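Local structure of aquaporin AqpM (Methanothermobacter marburgensis str. Marburg, 2F2B) at residues A[85-88]-A[89-92]; A[94-97]-A[98-101]. The protein forms a homotetrameric membrane channel that lets water cross in both directions under osmotic drive and also gives a transient rise in glycerol flux. One frame throughout, in Å; residues are numbered along the deposited sequence.

Overall arrangement
Interaction 1 (85-92) lies along the short half-membrane helix 83-91, which starts within the first NPA motif, Asn82-Pro83-Ala84, and interaction 2 (94-101) is the cytoplasmic turn that follows it and leads into helix 100-122. Their centres are about 8 Å apart. The join is direct: Leu89 O and Lys94 N lie 2.8 Å apart, probably hydrogen-bonded, Thr86 CG2 packs on Phe95 CE2 at 3.7 Å, and Trp90 CD1 touches Gly97 CA at 3.5 Å. Interaction 1 is buried and belongs to the pore-forming segment; a glycerol, probably from the crystallisation liquor, lies about 3 Å from the side chain of Val85 at the nearest atoms. Interaction 2 lies at the surface and reverses the chain.

Interaction 1: residues A[85-88]-A[89-92]; sequences VTIG and LWSV
Val85 O, Thr86 O and Ile87 O receive the amides of Leu89, Trp90 and Ser91 in successive i to i+4 alpha-helical bonds of 2.9, 3.0 and 2.9 Å respectively, the last turns of the half-membrane helix that starts within the first NPA motif. Val85 and Leu89, one turn apart, point the same way and lie side by side, with Val85 CG1 4.0 Å from Leu89 CD1. In Val85 that methyl is anti to the backbone N (chi1 170°), which turns it toward the next turn of the helix. The branched apolar pair suits a buried face: Val85 rests on Ile161 and Leu89 on Met158, both of helix 143-166. On another side, Ile87 CG2 approaches the six-membered ring of Trp90 at CE3, 4.2 Å away, while Ile87 O lies at the ring edge, in its plane. Trp90 leans on Val100 and Ile87 on Ile104, so both reach helix 100-122. Gly88 adds no side-chain bulk, and its carbonyl takes a short bond from the hydroxyl of Ser91, OG to O 2.6 Å. With chi1 at 73°, OG sits between the backbone N and the carbonyl carbon of its own residue, and it meets Gly88 O at a C=O...OG angle of 128°, well off the axis of the carbonyl. The bond turns the hydroxyl of Ser91 back onto the preceding turn and gives it an acceptor, while its side chain touches Val234 and Ala237 of helix 224-243.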
ATOM      1  N   VAL A  85       0.958 -24.744  -2.960  1.00 11.88           N
ATOM      2  CA  VAL A  85       0.407 -24.615  -1.613  1.00 12.81           C
ATOM      3  C   VAL A  85      -0.327 -25.904  -1.252  1.00 13.37           C
ATOM      4  O   VAL A  85      -0.188 -26.423  -0.144  1.00 13.79           O
ATOM      5  CB  VAL A  85      -0.570 -23.418  -1.518  1.00 14.32           C
ATOM      6  CG1 VAL A  85      -1.317 -23.446  -0.182  1.00 14.71           C
ATOM      7  CG2 VAL A  85       0.210 -22.112  -1.658  1.00 14.63           C
ATOM      8  N   THR A  86      -1.101 -26.420  -2.201  1.00 13.24           N
ATOM      9  CA  THR A  86      -1.847 -27.661  -1.993  1.00 13.42           C
ATOM     10  C   THR A  86      -0.874 -28.791  -1.647  1.00 14.42           C
ATOM     11  O   THR A  86      -1.098 -29.548  -0.699  1.00 15.08           O
ATOM     12  CB  THR A  86      -2.650 -28.038  -3.261  1.00 14.08           C
ATOM     13  OG1 THR A  86      -3.594 -27.001  -3.552  1.00 12.10           O
ATOM     14  CG2 THR A  86      -3.410 -29.353  -3.057  1.00 12.12           C
ATOM     15  N   ILE A  87       0.212 -28.892  -2.407  1.00 14.76           N
ATOM     16  CA  ILE A  87       1.217 -29.927  -2.172  1.00 15.89           C
ATOM     17  C   ILE A  87       1.959 -29.672  -0.859  1.00 16.42           C
ATOM     18  O   ILE A  87       2.261 -30.606  -0.114  1.00 16.18           O
ATOM     19  CB  ILE A  87       2.210 -30.004  -3.359  1.00 15.73           C
ATOM     20  CG1 ILE A  87       1.472 -30.527  -4.598  1.00 16.31           C
ATOM     21  CG2 ILE A  87       3.394 -30.907  -3.014  1.00 17.37           C
ATOM     22  CD1 ILE A  87       2.282 -30.498  -5.877  1.00 16.57           C
ATOM     23  N   GLY A  88       2.238 -28.404  -0.569  1.00 15.67           N
ATOM     24  CA  GLY A  88       2.917 -28.069   0.670  1.00 15.38           C
ATOM     25  C   GLY A  88       2.107 -28.499   1.883  1.00 15.18           C
ATOM     26  O   GLY A  88       2.651 -29.071   2.831  1.00 15.91           O
ATOM     27  N   LEU A  89       0.806 -28.225   1.856  1.00 14.14           N
ATOM     28  CA  LEU A  89      -0.086 -28.594   2.953  1.00 15.14           C
ATOM     29  C   LEU A  89      -0.154 -30.114   3.070  1.00 16.24           C
ATOM     30  O   LEU A  89      -0.154 -30.668   4.171  1.00 16.91           O
ATOM     31  CB  LEU A  89      -1.489 -28.029   2.711  1.00 14.96           C
ATOM     32  CG  LEU A  89      -1.616 -26.502   2.752  1.00 14.81           C
ATOM     33  CD1 LEU A  89      -3.000 -26.081   2.269  1.00 14.62           C
ATOM     34  CD2 LEU A  89      -1.362 -26.010   4.171  1.00 15.03           C
ATOM     35  N   TRP A  90      -0.217 -30.781   1.925  1.00 16.17           N
ATOM     36  CA  TRP A  90      -0.269 -32.240   1.895  1.00 17.80           C
ATOM     37  C   TRP A  90       0.987 -32.848   2.527  1.00 18.40           C
ATOM     38  O   TRP A  90       0.899 -33.815   3.289  1.00 19.11           O
ATOM     39  CB  TRP A  90      -0.398 -32.728   0.449  1.00 17.88           C
ATOM     40  CG  TRP A  90      -0.126 -34.195   0.283  1.00 21.28           C
ATOM     41  CD1 TRP A  90      -0.954 -35.231   0.619  1.00 22.13           C
ATOM     42  CD2 TRP A  90       1.076 -34.788  -0.222  1.00 22.96           C
ATOM     43  NE1 TRP A  90      -0.338 -36.434   0.352  1.00 23.22           N
ATOM     44  CE2 TRP A  90       0.908 -36.191  -0.165  1.00 23.82           C
ATOM     45  CE3 TRP A  90       2.282 -34.268  -0.717  1.00 23.40           C
ATOM     46  CZ2 TRP A  90       1.901 -37.082  -0.584  1.00 24.92           C
ATOM     47  CZ3 TRP A  90       3.272 -35.158  -1.134  1.00 26.15           C
ATOM     48  CH2 TRP A  90       3.072 -36.550  -1.065  1.00 25.73           C
ATOM     49  N   SER A  91       2.149 -32.275   2.220  1.00 17.55           N
ATOM     50  CA  SER A  91       3.414 -32.791   2.740  1.00 19.80           C
ATOM     51  C   SER A  91       3.496 -32.829   4.265  1.00 20.27           C
ATOM     52  O   SER A  91       4.259 -33.617   4.821  1.00 22.92           O
ATOM     53  CB  SER A  91       4.603 -31.996   2.172  1.00 18.75           C
ATOM     54  OG  SER A  91       4.706 -30.706   2.749  1.00 20.39           O
ATOM     55  N   VAL A  92       2.720 -31.989   4.944  1.00 20.37           N
ATOM     56  CA  VAL A  92       2.728 -31.986   6.402  1.00 21.00           C
ATOM     57  C   VAL A  92       1.393 -32.461   6.979  1.00 21.35           C
ATOM     58  O   VAL A  92       1.031 -32.122   8.106  1.00 21.05           O
ATOM     59  CB  VAL A  92       3.080 -30.585   6.975  1.00 21.70           C
ATOM     60  CG1 VAL A  92       4.545 -30.278   6.705  1.00 20.40           C
ATOM     61  CG2 VAL A  92       2.192 -29.518   6.353  1.00 20.88           C
TER

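Interaction 2: residues A[94-97]-A[98-101]; sequences KFPG and REVV
Pro96 and Glu99 meet in the turn that leads into helix 100-122, on the cytoplasmic side of the aquaporin fold. Glu99 CB lies 3.7 Å from Phe95 CZ, and because CG of Glu99 stands anti to the carbonyl carbon (chi1 -52°) the chain then runs out past the proline. CG and CD both pack on Pro96 CG, and at the tip OE1 comes within 3.3 Å of that same carbon while also nearing Phe95 CE1 and CZ obliquely; the ring and carboxylate planes are 53° apart. The other oxygen, OE2, forms a salt bridge with Arg7, so an acid fits here: its aliphatic part packs on the turn while its charge ties the turn to helix 4-33. Phe95 also packs through CD2 on Val100 CG2, and beyond this turn its ring meets His80 edge-to-face. Proline suits its place through its compact apolar ring, which packs against both Glu99 and Arg98; its backbone bond in this turn is made through the carbonyl, Pro96 O accepting Glu99 N at 3.1 Å. Gly97 O likewise takes Val100 N, at 3.2 Å, and both are i to i+3 bonds just ahead of helix 100-122, their donors standing well above the carbonyl planes. Arg98, extended from CG to NE, folds one face of its guanidinium over Pro96 CB, which lies offset toward the group's rim. A water donates to Gly97 O at 2.6 Å and accepts from Val101 N, bridging the two atoms.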
ATOM      1  N   LYS A  94      -1.742 -31.694   6.246  1.00 22.53           N
ATOM      2  CA  LYS A  94      -2.727 -30.657   6.526  1.00 22.85           C
ATOM      3  C   LYS A  94      -3.785 -30.601   5.428  1.00 21.81           C
ATOM      4  O   LYS A  94      -4.668 -29.746   5.447  1.00 23.25           O
ATOM      5  CB  LYS A  94      -2.037 -29.298   6.662  1.00 23.41           C
ATOM      6  CG  LYS A  94      -1.082 -29.207   7.844  1.00 24.22           C
ATOM      7  CD  LYS A  94      -1.826 -29.325   9.162  1.00 26.71           C
ATOM      8  CE  LYS A  94      -0.876 -29.222  10.346  1.00 27.79           C
ATOM      9  NZ  LYS A  94      -1.618 -29.319  11.632  1.00 28.94           N
ATOM     10  N   PHE A  95      -3.682 -31.515   4.468  1.00 21.21           N
ATOM     11  CA  PHE A  95      -4.635 -31.603   3.364  1.00 20.27           C
ATOM     12  C   PHE A  95      -4.584 -33.038   2.850  1.00 20.51           C
ATOM     13  O   PHE A  95      -3.503 -33.582   2.620  1.00 19.94           O
ATOM     14  CB  PHE A  95      -4.266 -30.630   2.238  1.00 18.78           C
ATOM     15  CG  PHE A  95      -5.344 -30.468   1.197  1.00 16.75           C
ATOM     16  CD1 PHE A  95      -6.552 -29.857   1.515  1.00 17.39           C
ATOM     17  CD2 PHE A  95      -5.152 -30.932  -0.097  1.00 17.19           C
ATOM     18  CE1 PHE A  95      -7.556 -29.709   0.554  1.00 16.48           C
ATOM     19  CE2 PHE A  95      -6.150 -30.790  -1.065  1.00 16.79           C
ATOM     20  CZ  PHE A  95      -7.353 -30.177  -0.736  1.00 15.97           C
ATOM     21  N   PRO A  96      -5.754 -33.670   2.662  1.00 21.22           N
ATOM     22  CA  PRO A  96      -5.815 -35.054   2.179  1.00 21.86           C
ATOM     23  C   PRO A  96      -5.264 -35.290   0.778  1.00 20.86           C
ATOM     24  O   PRO A  96      -5.573 -34.557  -0.161  1.00 20.14           O
ATOM     25  CB  PRO A  96      -7.303 -35.393   2.292  1.00 22.24           C
ATOM     26  CG  PRO A  96      -7.968 -34.077   2.069  1.00 23.30           C
ATOM     27  CD  PRO A  96      -7.107 -33.123   2.870  1.00 21.56           C
ATOM     28  N   GLY A  97      -4.446 -36.330   0.646  1.00 20.60           N
ATOM     29  CA  GLY A  97      -3.867 -36.655  -0.644  1.00 20.17           C
ATOM     30  C   GLY A  97      -4.908 -36.944  -1.709  1.00 20.97           C
ATOM     31  O   GLY A  97      -4.688 -36.668  -2.888  1.00 21.02           O
ATOM     32  N   ARG A  98      -6.049 -37.491  -1.299  1.00 21.63           N
ATOM     33  CA  ARG A  98      -7.114 -37.820  -2.239  1.00 21.72           C
ATOM     34  C   ARG A  98      -7.733 -36.599  -2.921  1.00 21.71           C
ATOM     35  O   ARG A  98      -8.417 -36.737  -3.936  1.00 20.64           O
ATOM     36  CB  ARG A  98      -8.217 -38.615  -1.531  1.00 22.90           C
ATOM     37  CG  ARG A  98      -8.842 -37.892  -0.355  1.00 24.18           C
ATOM     38  CD  ARG A  98      -9.983 -38.698   0.246  1.00 25.05           C
ATOM     39  NE  ARG A  98     -10.568 -38.024   1.400  1.00 27.58           N
ATOM     40  CZ  ARG A  98      -9.997 -37.954   2.597  1.00 27.90           C
ATOM     41  NH1 ARG A  98      -8.818 -38.523   2.810  1.00 30.56           N
ATOM     42  NH2 ARG A  98     -10.601 -37.305   3.581  1.00 28.80           N
ATOM     43  N   GLU A  99      -7.496 -35.409  -2.373  1.00 20.75           N
ATOM     44  CA  GLU A  99      -8.056 -34.192  -2.958  1.00 20.28           C
ATOM     45  C   GLU A  99      -7.009 -33.316  -3.646  1.00 19.74           C
ATOM     46  O   GLU A  99      -7.341 -32.272  -4.205  1.00 18.92           O
ATOM     47  CB  GLU A  99      -8.774 -33.367  -1.886  1.00 21.57           C
ATOM     48  CG  GLU A  99      -9.796 -34.153  -1.081  1.00 25.29           C
ATOM     49  CD  GLU A  99     -10.654 -33.272  -0.196  1.00 26.71           C
ATOM     50  OE1 GLU A  99     -10.133 -32.266   0.334  1.00 27.15           O
ATOM     51  OE2 GLU A  99     -11.848 -33.591  -0.018  1.00 29.43           O
ATOM     52  N   VAL A 100      -5.750 -33.740  -3.607  1.00 18.58           N
ATOM     53  CA  VAL A 100      -4.676 -32.974  -4.232  1.00 17.60           C
ATOM     54  C   VAL A 100      -4.867 -32.812  -5.740  1.00 17.92           C
ATOM     55  O   VAL A 100      -4.843 -31.692  -6.257  1.00 17.36           O
ATOM     56  CB  VAL A 100      -3.297 -33.621  -3.957  1.00 16.20           C
ATOM     57  CG1 VAL A 100      -2.227 -32.986  -4.846  1.00 17.50           C
ATOM     58  CG2 VAL A 100      -2.933 -33.446  -2.492  1.00 16.75           C
ATOM     59  N   VAL A 101      -5.057 -33.919  -6.453  1.00 17.63           N
ATOM     60  CA  VAL A 101      -5.240 -33.836  -7.898  1.00 17.88           C
ATOM     61  C   VAL A 101      -6.490 -33.038  -8.282  1.00 17.34           C
ATOM     62  O   VAL A 101      -6.449 -32.222  -9.202  1.00 17.52           O
ATOM     63  CB  VAL A 101      -5.284 -35.241  -8.542  1.00 18.10           C
ATOM     64  CG1 VAL A 101      -5.595 -35.128 -10.027  1.00 18.46           C
ATOM     65  CG2 VAL A 101      -3.938 -35.932  -8.345  1.00 19.49           C
TER
HETATM   66  O   HOH W   1      -5.271 -36.736  -5.395  1.00 22.14           O